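Local atomic coordinates of Cg3027-pa (Drosophila melanogaster, PDB entry 2VHH), a protein that probably hydrolyses N-carbamoyl-beta-alanine to beta-alanine, ammonia and carbon dioxide in pyrimidine degradation, working as a homooctameric beta-alanine synthase. Residues A96-V101 and E120-P125; E176-T181 and T210-G215; G204-S209 and A259-L264; G227-N232 and I253-S258. One frame throughout, in Å; residues are numbered along the deposited sequence.

Contact 1 of 4, residues A96-V101 and E120-P125; sequences AIWNKV and EAWTMP
The six-membered ring of Trp-122 meets three side chains of helix 90-110. Val-101 CB lies 3.6 Å from Trp-122 CZ3, and its CG2 branch is 3.7 Å from Trp-122 CE3. Ile-97 slides past the indole in the opposite direction, with its CG2 branch 3.8 Å from Trp-122 CE3. The longer branch of Ile-97 puts CD1 3.8 Å from Thr-123 O. Trp-98 comes in with its five-membered ring, CD1 being 3.7 Å from Trp-122 CH2. The two indole planes are 27° apart but slid, so they barely overlap. No hydrogen bond crosses the contact. This is the packing of helix 90-110 on the loop after strand 115-118, within the carbon-nitrogen hydrolase (nitrilase-type) fold. Early in this loop, Glu-120 is salt-bridged to Lys-197 and touches Cys-234; these three probably correspond to the Glu-Lys-Cys triad of the superfamily. Residues 121-124 form a type I turn. Trp-122 CG sits between its backbone N and carbonyl carbon (chi1 70°). Beyond the two segments, His-165 meets the Trp-122 ring nearly at right angles, and Trp-98 NE1 bonds Thr-148 OG1 weakly. Arg-289 holds the carbonyls of Glu-120 and Met-124.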
loop_
_atom_site.group_PDB
_atom_site.type_symbol
_atom_site.label_atom_id
_atom_site.label_comp_id
_atom_site.label_asym_id
_atom_site.label_seq_id
_atom_site.Cartn_x
_atom_site.Cartn_y
_atom_site.Cartn_z
ATOM N N ALA C 96 -15.352 5.867 56.530
ATOM C CA ALA C 96 -16.236 7.014 56.681
ATOM C C ALA C 96 -16.941 7.323 55.363
ATOM O O ALA C 96 -18.137 7.654 55.340
ATOM C CB ALA C 96 -15.450 8.221 57.166
ATOM N N ILE C 97 -16.187 7.201 54.273
ATOM C CA ILE C 97 -16.699 7.407 52.924
ATOM C C ILE C 97 -17.621 6.252 52.525
ATOM O O ILE C 97 -18.670 6.473 51.922
ATOM C CB ILE C 97 -15.543 7.578 51.900
ATOM C CG1 ILE C 97 -14.774 8.876 52.183
ATOM C CG2 ILE C 97 -16.067 7.552 50.471
ATOM C CD1 ILE C 97 -13.558 9.121 51.285
ATOM N N TRP C 98 -17.231 5.028 52.879
ATOM C CA TRP C 98 -18.069 3.850 52.666
ATOM C C TRP C 98 -19.457 4.057 53.232
ATOM O O TRP C 98 -20.438 3.908 52.517
ATOM C CB TRP C 98 -17.464 2.617 53.342
ATOM C CG TRP C 98 -16.436 1.854 52.557
ATOM C CD1 TRP C 98 -15.802 2.247 51.413
ATOM C CD2 TRP C 98 -15.895 0.575 52.894
ATOM N NE1 TRP C 98 -14.914 1.281 51.006
ATOM C CE2 TRP C 98 -14.948 0.243 51.898
ATOM C CE3 TRP C 98 -16.130 -0.332 53.937
ATOM C CZ2 TRP C 98 -14.225 -0.956 51.914
ATOM C CZ3 TRP C 98 -15.418 -1.528 53.952
ATOM C CH2 TRP C 98 -14.473 -1.829 52.942
ATOM N N ASN C 99 -19.530 4.399 54.517
ATOM C CA ASN C 99 -20.795 4.497 55.227
ATOM C C ASN C 99 -21.707 5.579 54.669
ATOM O O ASN C 99 -22.922 5.399 54.632
ATOM C CB ASN C 99 -20.561 4.666 56.725
ATOM C CG ASN C 99 -19.835 3.484 57.330
ATOM O OD1 ASN C 99 -20.067 2.336 56.950
ATOM N ND2 ASN C 99 -18.939 3.758 58.269
ATOM N N LYS C 100 -21.125 6.688 54.219
ATOM C CA LYS C 100 -21.905 7.757 53.614
ATOM C C LYS C 100 -22.449 7.339 52.239
ATOM O O LYS C 100 -23.635 7.529 51.949
ATOM C CB LYS C 100 -21.073 9.024 53.499
ATOM C CG LYS C 100 -21.878 10.249 53.138
ATOM C CD LYS C 100 -21.016 11.490 53.137
ATOM C CE LYS C 100 -19.949 11.432 52.068
ATOM N NZ LYS C 100 -19.343 12.770 51.912
ATOM N N VAL C 101 -21.585 6.759 51.408
ATOM C CA VAL C 101 -21.994 6.291 50.091
ATOM C C VAL C 101 -22.987 5.132 50.211
ATOM O O VAL C 101 -23.880 5.004 49.378
ATOM C CB VAL C 101 -20.774 5.945 49.185
ATOM C CG1 VAL C 101 -21.206 5.337 47.860
ATOM C CG2 VAL C 101 -19.960 7.200 48.907
ATOM N N GLU C 120 -14.397 9.456 40.391
ATOM C CA GLU C 120 -13.069 8.836 40.330
ATOM C C GLU C 120 -12.454 8.675 41.711
ATOM O O GLU C 120 -12.586 9.560 42.559
ATOM C CB GLU C 120 -12.120 9.631 39.432
ATOM C CG GLU C 120 -10.830 8.882 39.109
ATOM C CD GLU C 120 -9.785 9.755 38.432
ATOM O OE1 GLU C 120 -9.894 10.998 38.495
ATOM O OE2 GLU C 120 -8.839 9.201 37.839
ATOM N N ALA C 121 -11.777 7.544 41.913
ATOM C CA ALA C 121 -11.045 7.249 43.147
ATOM C C ALA C 121 -11.856 7.638 44.382
ATOM O O ALA C 121 -11.378 8.352 45.252
ATOM C CB ALA C 121 -9.673 7.931 43.132
ATOM N N TRP C 122 -13.085 7.139 44.439
ATOM C CA TRP C 122 -14.106 7.624 45.372
ATOM C C TRP C 122 -13.784 7.297 46.819
ATOM O O TRP C 122 -14.295 7.918 47.755
ATOM C CB TRP C 122 -15.465 7.029 44.994
ATOM C CG TRP C 122 -15.611 5.549 45.249
ATOM C CD1 TRP C 122 -15.133 4.527 44.475
ATOM C CD2 TRP C 122 -16.303 4.931 46.341
ATOM N NE1 TRP C 122 -15.477 3.315 45.020
ATOM C CE2 TRP C 122 -16.194 3.533 46.169
ATOM C CE3 TRP C 122 -16.992 5.424 47.461
ATOM C CZ2 TRP C 122 -16.758 2.622 47.069
ATOM C CZ3 TRP C 122 -17.546 4.518 48.355
ATOM C CH2 TRP C 122 -17.424 3.133 48.153
ATOM N N THR C 123 -12.898 6.325 46.959
ATOM C CA THR C 123 -12.587 5.667 48.194
ATOM C C THR C 123 -11.595 6.466 49.056
ATOM O O THR C 123 -11.422 6.180 50.250
ATOM C CB THR C 123 -12.048 4.276 47.829
ATOM O OG1 THR C 123 -12.333 3.360 48.877
ATOM C CG2 THR C 123 -10.545 4.290 47.512
ATOM N N MET C 124 -10.978 7.488 48.454
ATOM C CA MET C 124 -9.829 8.188 49.042
ATOM C C MET C 124 -9.873 9.706 48.833
ATOM O O MET C 124 -10.595 10.195 47.965
ATOM C CB MET C 124 -8.528 7.633 48.441
ATOM C CG MET C 124 -8.382 7.821 46.913
ATOM S SD MET C 124 -6.931 7.028 46.164
ATOM C CE MET C 124 -5.598 7.982 46.887
ATOM N N PRO C 125 -9.105 10.460 49.641
ATOM C CA PRO C 125 -8.805 11.837 49.234
ATOM C C PRO C 125 -7.928 11.823 47.986
ATOM O O PRO C 125 -7.147 10.891 47.801
ATOM C CB PRO C 125 -8.008 12.393 50.418
ATOM C CG PRO C 125 -7.457 11.171 51.131
ATOM C CD PRO C 125 -8.508 10.115 50.945
#

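Contact 2 of 4, residues E176-T181 and T210-G215; sequences ETIWNT and TYYMEG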
loop_
_atom_site.group_PDB
_atom_site.type_symbol
_atom_site.label_atom_id
_atom_site.label_comp_id
_atom_site.label_asym_id
_atom_site.label_seq_id
_atom_site.Cartn_x
_atom_site.Cartn_y
_atom_site.Cartn_z
ATOM N N GLU C 176 2.875 -5.874 41.612
ATOM C CA GLU C 176 2.271 -4.934 42.574
ATOM C C GLU C 176 2.148 -3.503 42.057
ATOM O O GLU C 176 2.192 -2.545 42.832
ATOM C CB GLU C 176 2.986 -4.966 43.919
ATOM C CG GLU C 176 2.551 -6.114 44.789
ATOM C CD GLU C 176 3.604 -6.475 45.807
ATOM O OE1 GLU C 176 4.733 -6.799 45.381
ATOM O OE2 GLU C 176 3.315 -6.427 47.027
ATOM N N THR C 177 1.974 -3.375 40.747
ATOM C CA THR C 177 1.832 -2.082 40.101
ATOM C C THR C 177 0.489 -1.419 40.459
ATOM O O THR C 177 -0.508 -2.098 40.718
ATOM C CB THR C 177 2.027 -2.217 38.564
ATOM O OG1 THR C 177 1.297 -3.354 38.081
ATOM C CG2 THR C 177 3.506 -2.417 38.216
ATOM N N ILE C 178 0.484 -0.089 40.487
ATOM C CA ILE C 178 -0.697 0.692 40.844
ATOM C C ILE C 178 -1.397 1.211 39.587
ATOM O O ILE C 178 -0.742 1.685 38.666
ATOM C CB ILE C 178 -0.310 1.849 41.787
ATOM C CG1 ILE C 178 0.142 1.300 43.144
ATOM C CG2 ILE C 178 -1.459 2.822 41.975
ATOM C CD1 ILE C 178 0.990 2.292 43.944
ATOM N N TRP C 179 -2.725 1.100 39.553
ATOM C CA TRP C 179 -3.537 1.511 38.397
ATOM C C TRP C 179 -4.747 2.324 38.808
ATOM O O TRP C 179 -5.240 2.175 39.917
ATOM C CB TRP C 179 -4.030 0.287 37.617
ATOM C CG TRP C 179 -2.930 -0.552 37.103
ATOM C CD1 TRP C 179 -2.331 -1.585 37.747
ATOM C CD2 TRP C 179 -2.269 -0.423 35.840
ATOM N NE1 TRP C 179 -1.332 -2.115 36.966
ATOM C CE2 TRP C 179 -1.272 -1.421 35.789
ATOM C CE3 TRP C 179 -2.419 0.442 34.747
ATOM C CZ2 TRP C 179 -0.424 -1.584 34.689
ATOM C CZ3 TRP C 179 -1.568 0.282 33.650
ATOM C CH2 TRP C 179 -0.588 -0.727 33.633
ATOM N N ASN C 180 -5.218 3.179 37.909
ATOM C CA ASN C 180 -6.506 3.858 38.055
ATOM C C ASN C 180 -7.561 3.079 37.278
ATOM O O ASN C 180 -7.535 3.055 36.045
ATOM C CB ASN C 180 -6.411 5.273 37.507
ATOM C CG ASN C 180 -7.582 6.139 37.904
ATOM O OD1 ASN C 180 -8.739 5.856 37.579
ATOM N ND2 ASN C 180 -7.282 7.226 38.594
ATOM N N THR C 181 -8.492 2.466 38.002
ATOM C CA THR C 181 -9.355 1.424 37.444
ATOM C C THR C 181 -10.837 1.608 37.761
ATOM O O THR C 181 -11.205 1.973 38.877
ATOM C CB THR C 181 -8.928 0.052 37.986
ATOM O OG1 THR C 181 -7.538 -0.154 37.726
ATOM C CG2 THR C 181 -9.734 -1.075 37.358
ATOM N N THR C 210 2.699 10.262 38.022
ATOM C CA THR C 210 3.603 9.904 39.100
ATOM C C THR C 210 3.199 8.560 39.702
ATOM O O THR C 210 4.062 7.769 40.088
ATOM C CB THR C 210 3.623 11.001 40.185
ATOM O OG1 THR C 210 3.727 12.289 39.560
ATOM C CG2 THR C 210 4.777 10.812 41.154
ATOM N N TYR C 211 1.897 8.286 39.738
ATOM C CA TYR C 211 1.387 7.111 40.434
ATOM C C TYR C 211 1.131 5.879 39.557
ATOM O O TYR C 211 1.387 4.752 39.997
ATOM C CB TYR C 211 0.152 7.478 41.245
ATOM C CG TYR C 211 0.431 8.460 42.359
ATOM C CD1 TYR C 211 0.556 9.827 42.096
ATOM C CD2 TYR C 211 0.552 8.029 43.681
ATOM C CE1 TYR C 211 0.802 10.731 43.112
ATOM C CE2 TYR C 211 0.793 8.934 44.706
ATOM C CZ TYR C 211 0.918 10.281 44.410
ATOM O OH TYR C 211 1.163 11.180 45.417
ATOM N N TYR C 212 0.647 6.089 38.331
ATOM C CA TYR C 212 0.332 4.982 37.415
ATOM C C TYR C 212 0.546 5.288 35.932
ATOM O O TYR C 212 0.572 6.443 35.518
ATOM C CB TYR C 212 -1.093 4.468 37.643
ATOM C CG TYR C 212 -2.109 5.542 37.944
ATOM C CD1 TYR C 212 -2.401 5.894 39.255
ATOM C CD2 TYR C 212 -2.781 6.201 36.919
ATOM C CE1 TYR C 212 -3.320 6.876 39.539
ATOM C CE2 TYR C 212 -3.709 7.184 37.195
ATOM C CZ TYR C 212 -3.974 7.514 38.508
ATOM O OH TYR C 212 -4.893 8.484 38.801
ATOM N N MET C 213 0.694 4.224 35.148
ATOM C CA MET C 213 0.944 4.295 33.715
ATOM C C MET C 213 -0.372 4.285 32.944
ATOM O O MET C 213 -1.437 4.163 33.543
ATOM C CB MET C 213 1.796 3.095 33.289
ATOM C CG MET C 213 3.204 3.077 33.849
ATOM S SD MET C 213 4.304 4.299 33.099
ATOM C CE MET C 213 4.877 3.467 31.619
ATOM N N GLU C 214 -0.302 4.405 31.619
ATOM C CA GLU C 214 -1.506 4.355 30.782
ATOM C C GLU C 214 -2.082 2.949 30.687
ATOM O O GLU C 214 -1.354 1.958 30.731
ATOM C CB GLU C 214 -1.306 4.990 29.393
ATOM C CG GLU C 214 0.130 5.337 29.010
ATOM C CD GLU C 214 0.804 6.290 29.992
ATOM O OE1 GLU C 214 0.276 7.403 30.249
ATOM O OE2 GLU C 214 1.866 5.895 30.510
ATOM N N GLY C 215 -3.403 2.886 30.562
ATOM C CA GLY C 215 -4.137 1.638 30.582
ATOM C C GLY C 215 -3.886 0.748 29.387
ATOM O O GLY C 215 -3.663 1.220 28.270
#
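Loop 210-215 packs here on strand 177-185 of the large mixed sheet, part of the carbon-nitrogen hydrolase fold. The touching parts, 178-180 and 211-215, run about 62° apart. Tyr-211 uses its backbone: its O is 3.8 Å from Ile-178 CB, while its ring leads away and its hydroxyl bonds Glu-132 O. Tyr-212 carries most of the contact. Asn-180 CB lies over one face of its ring, a CH-pi contact 3.7 Å from the centroid. Asn-180 CG is anti to the backbone N (chi1 -167°), which brings the amide to the phenol end. There Asn-180 ND2 donates to Tyr-212 OH at 2.7 Å, with the hydroxyl close to the amide plane and an N-H...O angle of 151°. The same hydroxyl also bonds Glu-208 OE2, so it is gripped twice. The Met-213 side chain leads away toward neighbouring subunits, while the backbone O of Met-213 is 3.9 Å from Trp-179 CZ3. Glu-214 O meets the edge of the Trp-179 ring near its plane, 3.4 Å from CZ3. Gly-215 O bonds Arg-362 of a neighbouring subunit. The indole is tied back to its own segment, with Trp-179 NE1 donating to Thr-177 OG1 at 3.1 Å.

Contact 3 of 4, residues G204-S209 and A259-L264; sequences GDFNES and ATIGRL
Two loops beside the presumed active site of this carbon-nitrogen hydrolase meet here. One holds the short, weakly bonded strand 206-207. The other follows strand 253-258 and leads to helix 266-280. Phe-206 carries the contact. Its CG is anti to the carbonyl carbon (chi1 -64°), which sends the ring across to the backbone of Ala-259, Thr-260 and Ile-261. The ring turns its edge to Ile-261 N, which lies near its plane. Phe-206 CZ is 3.7 Å from Ile-261 N and 3.9 Å from Thr-260 CA. Side-chain packing is looser. Phe-206 CE1 is 4.3 Å from Ile-261 CG1, and Phe-206 CZ is 4.2 Å from Thr-260 CG2. Asp-205 adds a glancing touch, with OD2 4.3 Å from Ile-261 CD1. No hydrogen bond joins the two segments. The backbone of 259-264 has its own support: Thr-260 N bonds Asn-288 OD1, and Ile-261 rests on Phe-311 and Phe-314 of strand 308-315. On the other loop, Phe-206 and Asn-207 are the centres of two successive inverse gamma turns. Past these turns comes Glu-208, whose CB points toward 259-264 without contact and whose OE2 makes a salt bridge with Lys-197. Asn-207 OD1 and Gly-204 O bond Arg-131 of a neighbouring subunit, so this loop also takes part in the assembly. A second glutamate paired with the presumed catalytic lysine, as Glu-208 is here, is a feature of many nitrilase-type active sites.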
loop_
_atom_site.group_PDB
_atom_site.type_symbol
_atom_site.label_atom_id
_atom_site.label_comp_id
_atom_site.label_asym_id
_atom_site.label_seq_id
_atom_site.Cartn_x
_atom_site.Cartn_y
_atom_site.Cartn_z
ATOM N N GLY C 204 -0.539 20.456 36.357
ATOM C CA GLY C 204 -0.728 21.167 37.612
ATOM C C GLY C 204 -0.658 20.251 38.819
ATOM O O GLY C 204 0.355 19.582 39.055
ATOM N N ASP C 205 -1.748 20.222 39.582
ATOM C CA ASP C 205 -1.824 19.410 40.797
ATOM C C ASP C 205 -2.121 17.936 40.481
ATOM O O ASP C 205 -2.045 17.065 41.355
ATOM C CB ASP C 205 -2.889 19.976 41.742
ATOM C CG ASP C 205 -2.617 21.417 42.143
ATOM O OD1 ASP C 205 -1.575 21.668 42.779
ATOM O OD2 ASP C 205 -3.452 22.298 41.842
ATOM N N PHE C 206 -2.449 17.668 39.221
ATOM C CA PHE C 206 -2.856 16.336 38.801
ATOM C C PHE C 206 -1.649 15.528 38.338
ATOM O O PHE C 206 -1.484 15.222 37.153
ATOM C CB PHE C 206 -3.951 16.440 37.739
ATOM C CG PHE C 206 -5.204 17.075 38.255
ATOM C CD1 PHE C 206 -5.232 18.432 38.580
ATOM C CD2 PHE C 206 -6.345 16.319 38.453
ATOM C CE1 PHE C 206 -6.378 19.019 39.079
ATOM C CE2 PHE C 206 -7.488 16.900 38.949
ATOM C CZ PHE C 206 -7.507 18.255 39.262
ATOM N N ASN C 207 -0.799 15.196 39.305
ATOM C CA ASN C 207 0.406 14.420 39.054
ATOM C C ASN C 207 0.082 12.935 39.109
ATOM O O ASN C 207 0.623 12.189 39.934
ATOM C CB ASN C 207 1.483 14.777 40.068
ATOM C CG ASN C 207 1.647 16.268 40.238
ATOM O OD1 ASN C 207 2.194 16.948 39.375
ATOM N ND2 ASN C 207 1.179 16.782 41.365
ATOM N N GLU C 208 -0.822 12.520 38.226
ATOM C CA GLU C 208 -1.284 11.147 38.183
ATOM C C GLU C 208 -0.249 10.249 37.533
ATOM O O GLU C 208 -0.165 9.057 37.850
ATOM C CB GLU C 208 -2.594 11.065 37.415
ATOM C CG GLU C 208 -3.752 11.759 38.096
ATOM C CD GLU C 208 -5.090 11.317 37.551
ATOM O OE1 GLU C 208 -6.018 12.152 37.507
ATOM O OE2 GLU C 208 -5.218 10.136 37.152
ATOM N N SER C 209 0.540 10.820 36.623
ATOM C CA SER C 209 1.563 10.057 35.916
ATOM C C SER C 209 2.615 9.575 36.887
ATOM O O SER C 209 3.317 8.603 36.619
ATOM C CB SER C 209 2.190 10.867 34.777
ATOM O OG SER C 209 2.822 12.028 35.264
ATOM N N ALA C 259 -12.362 13.875 38.734
ATOM C CA ALA C 259 -12.023 14.743 39.843
ATOM C C ALA C 259 -11.283 15.936 39.280
ATOM O O ALA C 259 -10.081 15.863 39.072
ATOM C CB ALA C 259 -11.169 14.014 40.862
ATOM N N THR C 260 -11.994 17.024 39.004
ATOM C CA THR C 260 -11.336 18.271 38.587
ATOM C C THR C 260 -11.671 19.463 39.460
ATOM O O THR C 260 -12.829 19.637 39.858
ATOM C CB THR C 260 -11.637 18.689 37.124
ATOM O OG1 THR C 260 -12.823 18.039 36.649
ATOM C CG2 THR C 260 -10.453 18.366 36.208
ATOM N N ILE C 261 -10.631 20.250 39.766
ATOM C CA ILE C 261 -10.738 21.663 40.202
ATOM C C ILE C 261 -10.334 22.418 38.923
ATOM O O ILE C 261 -9.486 21.919 38.199
ATOM C CB ILE C 261 -9.843 21.974 41.432
ATOM C CG1 ILE C 261 -8.393 22.251 41.029
ATOM C CG2 ILE C 261 -9.905 20.827 42.444
ATOM C CD1 ILE C 261 -7.621 23.134 42.031
ATOM N N GLY C 262 -10.800 23.621 38.605
ATOM C CA GLY C 262 -10.495 24.901 39.192
ATOM C C GLY C 262 -10.939 25.853 38.081
ATOM O O GLY C 262 -11.830 25.512 37.302
ATOM N N ARG C 263 -10.324 27.026 37.986
ATOM C CA ARG C 263 -10.864 28.110 37.146
ATOM C C ARG C 263 -10.822 27.825 35.635
ATOM O O ARG C 263 -11.758 28.172 34.909
ATOM C CB ARG C 263 -10.165 29.448 37.462
ATOM C CG ARG C 263 -10.234 29.895 38.940
ATOM C CD ARG C 263 -9.062 29.312 39.792
ATOM N NE ARG C 263 -9.182 29.618 41.225
ATOM C CZ ARG C 263 -8.908 30.804 41.776
ATOM N NH1 ARG C 263 -8.498 31.824 41.022
ATOM N NH2 ARG C 263 -9.049 30.977 43.088
ATOM N N LEU C 264 -9.735 27.196 35.188
ATOM C CA LEU C 264 -9.499 26.878 33.776
ATOM C C LEU C 264 -10.216 25.604 33.324
ATOM O O LEU C 264 -10.522 25.433 32.143
ATOM C CB LEU C 264 -7.994 26.717 33.535
ATOM C CG LEU C 264 -7.061 27.927 33.329
ATOM C CD1 LEU C 264 -7.305 29.127 34.291
ATOM C CD2 LEU C 264 -5.607 27.433 33.451
#

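Contact 4 of 4, residues G227-N232 and I253-S258; sequences GKLAVN and IVFNPS
Ala-230 O is held by one hydrogen bond and one CA-H...O contact. Phe-255 N donates to it at 2.8 Å with an N-H...O angle of 169°, coming from above the carbonyl plane. Val-254 CA makes the CA-H...O contact at 3.4 Å. The edge of the Phe-255 ring is a neighbour. Among the other rungs, Ala-230 N donates to Ile-253 O at 2.9 Å, Ile-253 N reaches Lys-228 O at a longer 3.3 Å, and Asn-232 N points almost straight along the C=O axis of Phe-255. This is parallel pairing of strands 227-231 and 253-258, joined through helix 240-248 in a beta-alpha-beta crossover. The helix covers the face of Ala-230 and Val-254, with Phe-246 and Trp-243 against them. Leu-229, Val-231, Ile-253 and Phe-255 lie on the other face, where strand 115-118 packs through Ile-115 and Cys-117. There the Leu-229 and Ile-253 side chains lie side by side, CD2 3.9 Å from CD1. The Val-231 side chain crosses Pro-257 at about a right angle, CG1 3.6 Å from CD. Past the last bridge a side chain takes over: Asn-256 ND2 donates to Asn-232 O at 2.8 Å, the acceptor lying in its amide plane.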
loop_
_atom_site.group_PDB
_atom_site.type_symbol
_atom_site.label_atom_id
_atom_site.label_comp_id
_atom_site.label_asym_id
_atom_site.label_seq_id
_atom_site.Cartn_x
_atom_site.Cartn_y
_atom_site.Cartn_z
ATOM N N GLY C 227 -28.286 -2.554 29.792
ATOM C CA GLY C 227 -27.646 -1.832 28.690
ATOM C C GLY C 227 -26.147 -2.057 28.550
ATOM O O GLY C 227 -25.497 -2.613 29.445
ATOM N N LYS C 228 -25.599 -1.630 27.415
ATOM C CA LYS C 228 -24.163 -1.738 27.177
ATOM C C LYS C 228 -23.479 -0.507 27.756
ATOM O O LYS C 228 -23.689 0.622 27.293
ATOM C CB LYS C 228 -23.852 -1.903 25.691
ATOM C CG LYS C 228 -24.576 -3.041 24.992
ATOM C CD LYS C 228 -23.956 -3.329 23.623
ATOM C CE LYS C 228 -24.877 -4.160 22.721
ATOM N NZ LYS C 228 -24.155 -4.635 21.488
ATOM N N LEU C 229 -22.672 -0.733 28.787
ATOM C CA LEU C 229 -22.109 0.358 29.566
ATOM C C LEU C 229 -20.603 0.430 29.373
ATOM O O LEU C 229 -19.942 -0.596 29.192
ATOM C CB LEU C 229 -22.460 0.187 31.051
ATOM C CG LEU C 229 -23.871 -0.295 31.434
ATOM C CD1 LEU C 229 -24.037 -0.314 32.943
ATOM C CD2 LEU C 229 -24.981 0.546 30.791
ATOM N N ALA C 230 -20.066 1.645 29.394
ATOM C CA ALA C 230 -18.631 1.845 29.292
ATOM C C ALA C 230 -18.215 2.893 30.303
ATOM O O ALA C 230 -19.068 3.600 30.855
ATOM C CB ALA C 230 -18.234 2.262 27.887
ATOM N N VAL C 231 -16.911 2.975 30.562
ATOM C CA VAL C 231 -16.373 3.941 31.497
ATOM C C VAL C 231 -15.183 4.642 30.863
ATOM O O VAL C 231 -14.168 4.019 30.550
ATOM C CB VAL C 231 -15.932 3.301 32.846
ATOM C CG1 VAL C 231 -15.788 4.372 33.908
ATOM C CG2 VAL C 231 -16.912 2.272 33.316
ATOM N N ASN C 232 -15.337 5.944 30.662
ATOM C CA ASN C 232 -14.259 6.826 30.240
ATOM C C ASN C 232 -13.750 7.492 31.513
ATOM O O ASN C 232 -14.473 8.251 32.149
ATOM C CB ASN C 232 -14.806 7.871 29.252
ATOM C CG ASN C 232 -13.724 8.780 28.659
ATOM O OD1 ASN C 232 -12.574 8.795 29.105
ATOM N ND2 ASN C 232 -14.101 9.549 27.635
ATOM N N ILE C 253 -24.415 3.801 27.254
ATOM C CA ILE C 253 -24.165 4.791 28.304
ATOM C C ILE C 253 -22.677 4.731 28.631
ATOM O O ILE C 253 -22.137 3.658 28.946
ATOM C CB ILE C 253 -25.007 4.535 29.588
ATOM C CG1 ILE C 253 -26.503 4.438 29.274
ATOM C CG2 ILE C 253 -24.788 5.646 30.590
ATOM C CD1 ILE C 253 -27.309 3.644 30.300
ATOM N N VAL C 254 -22.009 5.872 28.523
ATOM C CA VAL C 254 -20.609 5.955 28.895
ATOM C C VAL C 254 -20.514 6.819 30.140
ATOM O O VAL C 254 -20.906 7.986 30.126
ATOM C CB VAL C 254 -19.729 6.532 27.769
ATOM C CG1 VAL C 254 -18.290 6.636 28.240
ATOM C CG2 VAL C 254 -19.802 5.655 26.530
ATOM N N PHE C 255 -20.018 6.227 31.218
ATOM C CA PHE C 255 -19.829 6.928 32.473
ATOM C C PHE C 255 -18.473 7.627 32.457
ATOM O O PHE C 255 -17.516 7.121 31.870
ATOM C CB PHE C 255 -19.927 5.936 33.632
ATOM C CG PHE C 255 -21.283 5.320 33.768
ATOM C CD1 PHE C 255 -21.637 4.205 33.015
ATOM C CD2 PHE C 255 -22.229 5.878 34.620
ATOM C CE1 PHE C 255 -22.900 3.647 33.122
ATOM C CE2 PHE C 255 -23.497 5.319 34.748
ATOM C CZ PHE C 255 -23.834 4.203 33.997
ATOM N N ASN C 256 -18.399 8.790 33.098
ATOM C CA ASN C 256 -17.184 9.578 33.115
ATOM C C ASN C 256 -16.871 10.068 34.534
ATOM O O ASN C 256 -17.029 11.262 34.841
ATOM C CB ASN C 256 -17.279 10.729 32.087
ATOM C CG ASN C 256 -16.042 11.630 32.072
ATOM O OD1 ASN C 256 -16.150 12.853 32.147
ATOM N ND2 ASN C 256 -14.869 11.027 31.983
ATOM N N PRO C 257 -16.440 9.140 35.416
ATOM C CA PRO C 257 -16.022 9.509 36.767
ATOM C C PRO C 257 -14.827 10.446 36.696
ATOM O O PRO C 257 -13.897 10.183 35.937
ATOM C CB PRO C 257 -15.600 8.174 37.384
ATOM C CG PRO C 257 -16.252 7.145 36.576
ATOM C CD PRO C 257 -16.339 7.689 35.191
ATOM N N SER C 258 -14.858 11.529 37.465
ATOM C CA SER C 258 -13.823 12.554 37.368
ATOM C C SER C 258 -13.460 13.121 38.719
ATOM O O SER C 258 -14.159 12.893 39.711
ATOM C CB SER C 258 -14.281 13.727 36.485
ATOM O OG SER C 258 -14.600 13.333 35.168
#

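Glu-120 brings the four contacts together. From contact 1 its OE2 reaches Asn-180 ND2 of contact 2 at 2.6 Å, a weak hydrogen bond, and lies 3.8 Å from Glu-208 OE2 of contact 3. Lys-197 bridges both glutamates, so it probably offsets their like charges in the presumed active site, where Cys-234 touches Glu-120. Glu-208 also bonds Tyr-212 OH, which ties contact 3 to contact 2. Glu-120 N is 3.5 Å from Pro-257 CB of contact 4. Contact 4 is nested in the loop closed by contact 3, and 253-258 runs straight into 259-264. Contacts 2 and 4 do not touch; their nearest atoms are about 7 Å apart.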